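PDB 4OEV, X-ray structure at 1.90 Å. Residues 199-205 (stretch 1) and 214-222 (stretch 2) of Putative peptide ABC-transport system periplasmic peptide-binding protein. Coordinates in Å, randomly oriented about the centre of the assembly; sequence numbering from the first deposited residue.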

# COMPACT_ATOMS: atom_id res chain seq x y z
N ASP A 199 8.24 3.86 -14.63
CA ASP A 199 9.13 2.85 -15.21
C ASP A 199 10.56 3.13 -14.72
O ASP A 199 11.09 4.18 -15.01
N PRO A 200 11.14 2.21 -13.92
CA PRO A 200 12.45 2.39 -13.27
C PRO A 200 13.63 2.48 -14.27
O PRO A 200 14.70 3.03 -13.93
N SER A 201 13.45 1.97 -15.49
CA SER A 201 14.53 2.12 -16.46
C SER A 201 14.61 3.61 -16.86
O SER A 201 15.69 4.15 -17.17
N ILE A 202 13.47 4.29 -16.84
CA ILE A 202 13.45 5.72 -17.15
C ILE A 202 13.98 6.50 -15.94
O ILE A 202 14.76 7.42 -16.11
N ALA A 203 13.58 6.09 -14.74
CA ALA A 203 14.11 6.70 -13.52
C ALA A 203 15.62 6.58 -13.47
O ALA A 203 16.32 7.51 -13.11
N SER A 204 16.10 5.40 -13.82
CA SER A 204 17.52 5.09 -13.77
C SER A 204 18.28 6.07 -14.66
O SER A 204 19.32 6.67 -14.26
N ALA A 205 17.74 6.29 -15.85
CA ALA A 205 18.37 7.19 -16.82
C ALA A 205 18.38 8.62 -16.34
O ALA A 205 19.28 9.39 -16.68
N ALA A 214 16.77 11.54 -6.88
CA ALA A 214 16.50 10.27 -6.17
C ALA A 214 15.34 9.54 -6.80
O ALA A 214 14.41 10.18 -7.29
N ALA A 215 15.39 8.21 -6.72
CA ALA A 215 14.30 7.32 -7.15
C ALA A 215 14.46 5.96 -6.50
O ALA A 215 15.60 5.55 -6.15
N LEU A 216 13.36 5.22 -6.33
CA LEU A 216 13.51 3.79 -6.00
C LEU A 216 13.79 3.06 -7.30
O LEU A 216 13.12 3.30 -8.32
N ILE A 217 14.78 2.17 -7.27
CA ILE A 217 15.25 1.47 -8.47
C ILE A 217 15.19 -0.06 -8.35
O ILE A 217 15.75 -0.65 -7.41
N ASP A 218 14.52 -0.71 -9.29
CA ASP A 218 14.47 -2.18 -9.27
C ASP A 218 15.84 -2.85 -9.21
O ASP A 218 16.81 -2.39 -9.83
N VAL A 219 15.91 -3.95 -8.47
CA VAL A 219 17.15 -4.68 -8.29
C VAL A 219 17.77 -5.06 -9.65
O VAL A 219 18.99 -5.15 -9.76
N SER A 220 16.95 -5.18 -10.69
CA SER A 220 17.46 -5.57 -12.01
C SER A 220 18.32 -4.49 -12.66
O SER A 220 19.02 -4.75 -13.65
N LEU A 221 18.26 -3.29 -12.09
CA LEU A 221 18.93 -2.15 -12.68
C LEU A 221 20.02 -1.58 -11.80
O LEU A 221 20.66 -0.62 -12.20
N LEU A 222 20.27 -2.19 -10.64
CA LEU A 222 21.17 -1.60 -9.63
C LEU A 222 22.63 -1.67 -10.06
O LEU A 222 23.50 -0.89 -9.59

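The first turn of a helix rests here against a strand and the loop that follows it, and the contact is one of packing, mostly of apolar side chains on each other and on backbone, with no hydrogen bond between the two stretches; about 290 Å² of surface is buried, both sides summed.

Asp199 stands just before the helix as its N-cap and does not touch stretch 2. With chi1 in the t well, its carboxylate reaches forward over the first residues of the helix, where Asp199 OD2 accepts from Ser201 N at 2.9 Å, a capping bond, and from Ser201 OG at 2.7 Å. Aspartate suits this position because it satisfies an amide that has no carbonyl one turn earlier to bond to.

Pro200 opens the helix, a place where proline's lack of an amide hydrogen costs nothing. Its CB points toward stretch 2, and the compact ring, puckered C-gamma endo, packs against Leu221, with Pro200 CB 3.8 Å from Leu221 CD1. The ring also meets the backbone and CB of Asp218, Pro200 CB lying 4.1 Å from Asp218 N and Pro200 CG 4.3 Å from Asp218 CB. The end of Asp218 (chi1 t) leads away, and Asp218 OD1 accepts from Ser220 N at 2.9 Å and Ser220 OG at 2.8 Å. The bonds to OD1 are thus made within its own stretch.

Ser201 points sideways, its chi1 in the p well bringing OG to Asp199. Leu221, with chi1 m and chi2 t, extends its CD1 to 3.7 Å from Ser201 N, so a single methyl touches both Pro200 and Ser201. Leu221 has the largest area covered in the contact, as befits a long, branched apolar side chain directed at the helix.

Ile202 faces away and takes no part. Ala203, one turn on from Asp199, points toward stretch 2 and is buried. Ala203 CB lies 3.9 Å from Ala215 CB, so two small side chains meet directly, with the CA atoms of Ala203 and Ala215 6.4 Å apart. The same Ala203 CB is 3.8 Å from Ile217 CD1. Ile217 leaves its backbone sideways, but chi1 and chi2, both m, swing CD1 nearer the helix.

Ile217 CD1 also reaches Ser204, lying 3.9 Å from Ser204 N and 4.4 Å from Ser204 CB. Ser204, buried with chi1 t, points toward stretch 2 without a hydrogen bond to it; its small side chain suits a place where the isoleucine methyl lies close to the helix backbone, while Ser204 N makes the regular helical bond to Pro200 O at 2.8 Å. Ala205, finally, is out of reach and exposed.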

# COMPACT_ATOMS: atom_id res chain seq x y z
CB ASP A 199 9.06 2.88 -16.73
CG ASP A 199 9.91 1.80 -17.42
OD1 ASP A 199 9.47 1.32 -18.48
OD2 ASP A 199 10.99 1.42 -16.90
CB PRO A 200 12.60 1.13 -12.40
CG PRO A 200 11.72 0.05 -13.14
CD PRO A 200 10.57 0.86 -13.68
CB SER A 201 14.30 1.21 -17.68
OG SER A 201 13.18 1.66 -18.43
CB ILE A 202 12.04 6.20 -17.56
CG1 ILE A 202 11.68 5.55 -18.91
CG2 ILE A 202 11.97 7.75 -17.64
CD1 ILE A 202 10.40 6.06 -19.56
CB ALA A 203 13.51 6.01 -12.28
CB SER A 204 17.69 3.61 -14.21
OG SER A 204 19.02 3.19 -14.07
CB ALA A 205 17.68 7.12 -18.12
CB ALA A 214 16.18 10.53 -4.69
CB ALA A 215 14.29 7.17 -8.65
CB LEU A 216 12.26 3.18 -5.36
CG LEU A 216 11.83 3.83 -4.06
CD1 LEU A 216 10.53 3.08 -3.55
CD2 LEU A 216 12.95 3.75 -3.09
CB ILE A 217 16.71 1.87 -8.81
CG1 ILE A 217 16.80 3.37 -9.06
CG2 ILE A 217 17.22 1.07 -10.02
CD1 ILE A 217 15.89 3.89 -10.18
CB ASP A 218 13.74 -2.72 -10.48
CG ASP A 218 13.46 -4.19 -10.33
OD1 ASP A 218 14.06 -5.02 -11.04
OD2 ASP A 218 12.62 -4.52 -9.46
CB VAL A 219 16.91 -5.93 -7.40
CG1 VAL A 219 15.94 -6.90 -8.07
CG2 VAL A 219 18.18 -6.63 -7.08
CB SER A 220 16.32 -5.93 -12.95
OG SER A 220 15.60 -4.77 -13.34
CB LEU A 221 17.90 -1.06 -13.00
CG LEU A 221 16.90 -1.44 -14.09
CD1 LEU A 221 15.64 -0.58 -14.02
CD2 LEU A 221 17.54 -1.32 -15.47
CB LEU A 222 21.01 -2.30 -8.30
CG LEU A 222 19.82 -1.84 -7.44
CD1 LEU A 222 19.90 -2.52 -6.07
CD2 LEU A 222 19.71 -0.30 -7.33